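Local coordinates for spermidine N(1)-acetyltransferase (Thermoplasma acidophilum, PDB 3K9U), which transfers the acetyl group of acetyl-CoA to polyamines such as spermidine, protecting the cell against polyamine toxicity, at residues 138-144 with 154-158. Sequence-based numbering, arbitrary orientation.
Sequences YYKNGFK and IMEKK. With ACO (acetyl coenzyme *a), chain G.
A chi1 of -179° swings CG of K157 away from its own amide nitrogen, and with the rest of the chain extended it reaches the backbone of N141; the K157 and F143 side chains cross at about a right angle. K157 CB lies over one face of the F143 ring, 3.8 Å from the centroid and 15° off the normal, a CH-pi contact. Its NZ donates to N141 O at 2.7 Å, tilted out of the carbonyl plane, and forms a salt bridge with E112 of helix 103-118. M155 bends at chi3, which turns CE back to F143 CB at 3.7 Å. Its SD sits 3.8 Å from Y138 CB and meets the Y138 ring obliquely, a Met-aromatic contact. In this GNAT fold, the type I turn Y139-G142 leads from helix 132-139 into edge strand 144-149, antiparallel to 152-158. K144 and E156 form a hydrogen-bonded pair: K144 N to E156 O at 2.9 Å, nearly straight at 169°, and E156 N to K144 O. At the turn, Y138 O accepts from both N141 N and F143 N. With an alanine at K157, CB would still cover the F143 ring, but N141 O and E112 would probably lose their ammonium partner. Toward the cofactor, Y138, the probable proton donor, has OH 3.3 Å from the acetyl C of acetyl-CoA, while K140 NZ bonds to its O2B, O3B and phosphate O9A.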
ATOM      1  N   TYR A 138       4.653  14.671  -3.091  1.00 17.95           N
ATOM      2  CA  TYR A 138       5.516  15.837  -3.292  1.00 18.67           C
ATOM      3  C   TYR A 138       4.909  17.130  -2.807  1.00 18.55           C
ATOM      4  O   TYR A 138       5.630  17.948  -2.222  1.00 19.05           O
ATOM      5  CB  TYR A 138       5.890  15.992  -4.754  1.00 17.09           C
ATOM      6  CG  TYR A 138       6.775  14.893  -5.248  1.00 20.52           C
ATOM      7  CD1 TYR A 138       7.954  14.558  -4.580  1.00 21.92           C
ATOM      8  CD2 TYR A 138       6.447  14.184  -6.398  1.00 22.48           C
ATOM      9  CE1 TYR A 138       8.749  13.533  -5.046  1.00 24.08           C
ATOM     10  CE2 TYR A 138       7.225  13.163  -6.853  1.00 20.36           C
ATOM     11  CZ  TYR A 138       8.369  12.847  -6.198  1.00 23.06           C
ATOM     12  OH  TYR A 138       9.140  11.841  -6.713  1.00 28.02           O
ATOM     13  N   TYR A 139       3.608  17.338  -3.040  1.00 19.36           N
ATOM     14  CA  TYR A 139       2.990  18.566  -2.546  1.00 19.58           C
ATOM     15  C   TYR A 139       2.949  18.582  -1.032  1.00 19.45           C
ATOM     16  O   TYR A 139       2.973  19.654  -0.446  1.00 19.37           O
ATOM     17  CB  TYR A 139       1.654  18.966  -3.234  1.00 19.81           C
ATOM     18  CG  TYR A 139       0.307  18.258  -2.900  1.00 21.42           C
ATOM     19  CD1 TYR A 139      -0.423  17.601  -3.915  1.00 19.72           C
ATOM     20  CD2 TYR A 139      -0.289  18.342  -1.631  1.00 20.21           C
ATOM     21  CE1 TYR A 139      -1.684  16.979  -3.655  1.00 16.30           C
ATOM     22  CE2 TYR A 139      -1.562  17.727  -1.372  1.00 19.79           C
ATOM     23  CZ  TYR A 139      -2.229  17.031  -2.391  1.00 18.07           C
ATOM     24  OH  TYR A 139      -3.468  16.431  -2.170  1.00 19.94           O
ATOM     25  N   LYS A 140       2.937  17.402  -0.406  1.00 18.94           N
ATOM     26  CA  LYS A 140       2.972  17.309   1.051  1.00 18.76           C
ATOM     27  C   LYS A 140       4.402  17.437   1.598  1.00 18.51           C
ATOM     28  O   LYS A 140       4.594  17.508   2.789  1.00 18.56           O
ATOM     29  CB  LYS A 140       2.339  16.000   1.511  1.00 19.08           C
ATOM     30  CG  LYS A 140       0.796  16.021   1.445  1.00 21.58           C
ATOM     31  CD  LYS A 140       0.232  14.611   1.291  1.00 18.89           C
ATOM     32  CE  LYS A 140      -1.251  14.665   0.829  1.00 21.93           C
ATOM     33  NZ  LYS A 140      -1.895  13.284   0.732  1.00 17.23           N
ATOM     34  N   ASN A 141       5.398  17.452   0.724  1.00 18.39           N
ATOM     35  CA  ASN A 141       6.770  17.673   1.124  1.00 18.90           C
ATOM     36  C   ASN A 141       7.351  18.963   0.549  1.00 20.13           C
ATOM     37  O   ASN A 141       8.561  19.060   0.311  1.00 21.06           O
ATOM     38  CB  ASN A 141       7.597  16.452   0.751  1.00 18.52           C
ATOM     39  CG  ASN A 141       7.374  15.325   1.705  1.00 20.39           C
ATOM     40  OD1 ASN A 141       7.941  15.318   2.787  1.00 25.19           O
ATOM     41  ND2 ASN A 141       6.472  14.415   1.364  1.00 20.86           N
ATOM     42  N   GLY A 142       6.483  19.955   0.341  1.00 21.00           N
ATOM     43  CA  GLY A 142       6.904  21.318   0.001  1.00 21.18           C
ATOM     44  C   GLY A 142       7.110  21.618  -1.488  1.00 21.72           C
ATOM     45  O   GLY A 142       7.505  22.727  -1.826  1.00 23.00           O
ATOM     46  N   PHE A 143       6.858  20.663  -2.383  1.00 21.24           N
ATOM     47  CA  PHE A 143       6.991  20.928  -3.819  1.00 20.87           C
ATOM     48  C   PHE A 143       5.732  21.617  -4.341  1.00 20.33           C
ATOM     49  O   PHE A 143       4.606  21.278  -3.922  1.00 19.60           O
ATOM     50  CB  PHE A 143       7.262  19.649  -4.621  1.00 20.97           C
ATOM     51  CG  PHE A 143       8.670  19.125  -4.474  1.00 23.65           C
ATOM     52  CD1 PHE A 143       9.016  18.311  -3.391  1.00 24.16           C
ATOM     53  CD2 PHE A 143       9.656  19.428  -5.426  1.00 23.57           C
ATOM     54  CE1 PHE A 143      10.319  17.820  -3.247  1.00 23.20           C
ATOM     55  CE2 PHE A 143      10.954  18.922  -5.292  1.00 23.86           C
ATOM     56  CZ  PHE A 143      11.282  18.135  -4.192  1.00 22.83           C
ATOM     57  N   LYS A 144       5.952  22.557  -5.263  1.00 19.16           N
ATOM     58  CA  LYS A 144       4.903  23.338  -5.935  1.00 19.93           C
ATOM     59  C   LYS A 144       4.959  23.116  -7.434  1.00 19.14           C
ATOM     60  O   LYS A 144       6.055  22.934  -7.976  1.00 17.56           O
ATOM     61  CB  LYS A 144       5.116  24.797  -5.689  1.00 19.70           C
ATOM     62  CG  LYS A 144       5.344  25.148  -4.255  1.00 24.11           C
ATOM     63  CD  LYS A 144       4.091  24.939  -3.438  1.00 29.32           C
ATOM     64  CE  LYS A 144       4.243  25.637  -2.087  1.00 34.46           C
ATOM     65  NZ  LYS A 144       4.740  27.054  -2.267  1.00 36.77           N
ATOM     66  N   ILE A 154       5.761  19.736 -13.839  1.00 20.62           N
ATOM     67  CA  ILE A 154       7.089  20.091 -13.380  1.00 21.01           C
ATOM     68  C   ILE A 154       6.918  20.732 -12.000  1.00 20.92           C
ATOM     69  O   ILE A 154       6.172  21.698 -11.858  1.00 21.03           O
ATOM     70  CB  ILE A 154       7.790  21.079 -14.366  1.00 21.30           C
ATOM     71  CG1 ILE A 154       8.014  20.417 -15.728  1.00 22.07           C
ATOM     72  CG2 ILE A 154       9.125  21.594 -13.788  1.00 20.09           C
ATOM     73  CD1 ILE A 154       8.443  21.387 -16.839  1.00 21.42           C
ATOM     74  N   MET A 155       7.576  20.187 -10.984  1.00 20.41           N
ATOM     75  CA  MET A 155       7.469  20.751  -9.643  1.00 20.79           C
ATOM     76  C   MET A 155       8.814  21.256  -9.144  1.00 20.25           C
ATOM     77  O   MET A 155       9.851  20.750  -9.538  1.00 21.39           O
ATOM     78  CB  MET A 155       6.904  19.726  -8.658  1.00 20.66           C
ATOM     79  CG  MET A 155       5.586  19.135  -9.091  1.00 19.96           C
ATOM     80  SD  MET A 155       4.914  17.925  -7.931  1.00 22.76           S
ATOM     81  CE  MET A 155       4.195  18.989  -6.655  1.00 23.32           C
ATOM     82  N   GLU A 156       8.768  22.258  -8.276  1.00 20.51           N
ATOM     83  CA  GLU A 156       9.945  22.857  -7.694  1.00 22.10           C
ATOM     84  C   GLU A 156       9.750  23.086  -6.220  1.00 21.47           C
ATOM     85  O   GLU A 156       8.648  23.366  -5.762  1.00 19.11           O
ATOM     86  CB  GLU A 156      10.320  24.197  -8.387  1.00 22.15           C
ATOM     87  CG  GLU A 156      10.637  24.027  -9.889  1.00 27.62           C
ATOM     88  CD  GLU A 156      11.080  25.319 -10.624  1.00 34.90           C
ATOM     89  OE1 GLU A 156      11.668  26.249 -10.005  1.00 35.47           O
ATOM     90  OE2 GLU A 156      10.828  25.376 -11.851  1.00 39.32           O
ATOM     91  N   LYS A 157      10.865  23.000  -5.503  1.00 22.73           N
ATOM     92  CA  LYS A 157      10.956  23.359  -4.103  1.00 23.35           C
ATOM     93  C   LYS A 157      12.221  24.155  -3.926  1.00 23.97           C
ATOM     94  O   LYS A 157      13.285  23.758  -4.438  1.00 22.88           O
ATOM     95  CB  LYS A 157      11.062  22.098  -3.256  1.00 23.87           C
ATOM     96  CG  LYS A 157      11.131  22.326  -1.719  1.00 23.40           C
ATOM     97  CD  LYS A 157      11.192  20.952  -0.988  1.00 22.68           C
ATOM     98  CE  LYS A 157      11.185  21.101   0.519  1.00 23.72           C
ATOM     99  NZ  LYS A 157      11.066  19.762   1.188  1.00 22.12           N
ATOM    100  N   LYS A 158      12.110  25.235  -3.161  1.00 24.90           N
ATOM    101  CA  LYS A 158      13.191  26.156  -2.864  1.00 26.05           C
ATOM    102  C   LYS A 158      13.729  25.925  -1.448  1.00 26.68           C
ATOM    103  O   LYS A 158      12.983  25.576  -0.547  1.00 27.80           O
ATOM    104  CB  LYS A 158      12.653  27.585  -2.939  1.00 27.46           C
ATOM    105  CG  LYS A 158      12.092  27.985  -4.306  1.00 30.20           C
ATOM    106  CD  LYS A 158      13.206  28.457  -5.243  1.00 34.36           C
ATOM    107  CE  LYS A 158      13.574  29.924  -5.001  1.00 36.40           C
ATOM    108  NZ  LYS A 158      14.927  30.256  -5.566  1.00 37.14           N
TER
HETATM  109  N1A ACO G 164      -1.709   4.998  -1.641  1.00 21.12           N
HETATM  110  C2A ACO G 164      -2.081   6.283  -1.855  1.00 22.95           C
HETATM  111  N3A ACO G 164      -1.303   7.327  -1.516  1.00 24.34           N
HETATM  112  C4A ACO G 164      -0.084   7.150  -0.977  1.00 20.55           C
HETATM  113  C5A ACO G 164       0.350   5.775  -0.738  1.00 21.31           C
HETATM  114  C6A ACO G 164      -0.543   4.670  -1.121  1.00 19.48           C
HETATM  115  N6A ACO G 164      -0.208   3.371  -0.920  1.00 21.44           N
HETATM  116  N7A ACO G 164       1.554   5.848  -0.200  1.00 20.76           N
HETATM  117  C8A ACO G 164       1.864   7.149  -0.087  1.00 20.79           C
HETATM  118  N9A ACO G 164       0.900   7.945  -0.572  1.00 21.06           N
HETATM  119  C1B ACO G 164       0.959   9.442  -0.552  1.00 21.34           C
HETATM  120  C2B ACO G 164      -0.223  10.118   0.145  1.00 20.85           C
HETATM  121  O2B ACO G 164      -0.438  11.464  -0.355  1.00 25.06           O
HETATM  122  C3B ACO G 164       0.190  10.187   1.585  1.00 23.55           C
HETATM  123  O3B ACO G 164      -0.496  11.243   2.285  1.00 24.00           O
HETATM  124  P3B ACO G 164      -1.846  10.827   3.106  1.00 22.96           P
HETATM  125  O7A ACO G 164      -1.292  10.202   4.322  1.00 20.13           O
HETATM  126  O8A ACO G 164      -2.576   9.870   2.173  1.00 21.93           O
HETATM  127  O9A ACO G 164      -2.493  12.193   3.262  1.00 24.33           O
HETATM  128  C4B ACO G 164       1.701  10.316   1.520  1.00 22.74           C
HETATM  129  O4B ACO G 164       2.089   9.876   0.210  1.00 22.63           O
HETATM  130  C5B ACO G 164       2.427   9.490   2.560  1.00 22.39           C
HETATM  131  O5B ACO G 164       3.770   9.956   2.760  1.00 22.16           O
HETATM  132  P1A ACO G 164       4.993   8.921   2.931  1.00 20.66           P
HETATM  133  O1A ACO G 164       4.597   7.785   3.862  1.00 21.49           O
HETATM  134  O2A ACO G 164       6.256   9.684   3.229  1.00 21.12           O
HETATM  135  O3A ACO G 164       5.055   8.363   1.405  1.00 20.63           O
HETATM  136  P2A ACO G 164       5.908   7.049   0.974  1.00 19.50           P
HETATM  137  O4A ACO G 164       4.899   6.049   0.459  1.00 17.13           O
HETATM  138  O5A ACO G 164       6.911   6.672   2.057  1.00 18.44           O
HETATM  139  O6A ACO G 164       6.749   7.590  -0.261  1.00 18.27           O
HETATM  140  CBP ACO G 164       6.390   7.559  -2.620  1.00 19.04           C
HETATM  141  CCP ACO G 164       6.134   8.309  -1.325  1.00 18.22           C
HETATM  142  CDP ACO G 164       5.815   8.344  -3.782  1.00 16.68           C
HETATM  143  CEP ACO G 164       7.905   7.474  -2.790  1.00 18.57           C
HETATM  144  CAP ACO G 164       5.792   6.134  -2.556  1.00 19.13           C
HETATM  145  OAP ACO G 164       4.394   6.156  -2.240  1.00 24.45           O
HETATM  146  C9P ACO G 164       5.985   5.343  -3.820  1.00 19.27           C
HETATM  147  O9P ACO G 164       7.047   4.783  -4.021  1.00 19.14           O
HETATM  148  N8P ACO G 164       4.979   5.329  -4.662  1.00 21.63           N
HETATM  149  C7P ACO G 164       5.012   4.690  -5.958  1.00 24.60           C
HETATM  150  C6P ACO G 164       6.069   5.224  -6.911  1.00 25.14           C
HETATM  151  C5P ACO G 164       5.970   6.704  -7.213  1.00 28.25           C
HETATM  152  O5P ACO G 164       4.904   7.258  -7.441  1.00 30.80           O
HETATM  153  N4P ACO G 164       7.130   7.365  -7.268  1.00 30.37           N
HETATM  154  C3P ACO G 164       7.205   8.767  -7.674  1.00 30.14           C
HETATM  155  C2P ACO G 164       7.442   8.858  -9.175  1.00 31.95           C
HETATM  156  S1P ACO G 164       7.823  10.502  -9.699  1.00 33.48           S
HETATM  157  C   ACO G 164       9.515  10.545  -9.722  0.70 34.14           C
HETATM  158  O   ACO G 164      10.128   9.504  -9.519  0.70 33.49           O
HETATM  159  CH3 ACO G 164      10.259  11.833 -10.022  0.70 33.84           C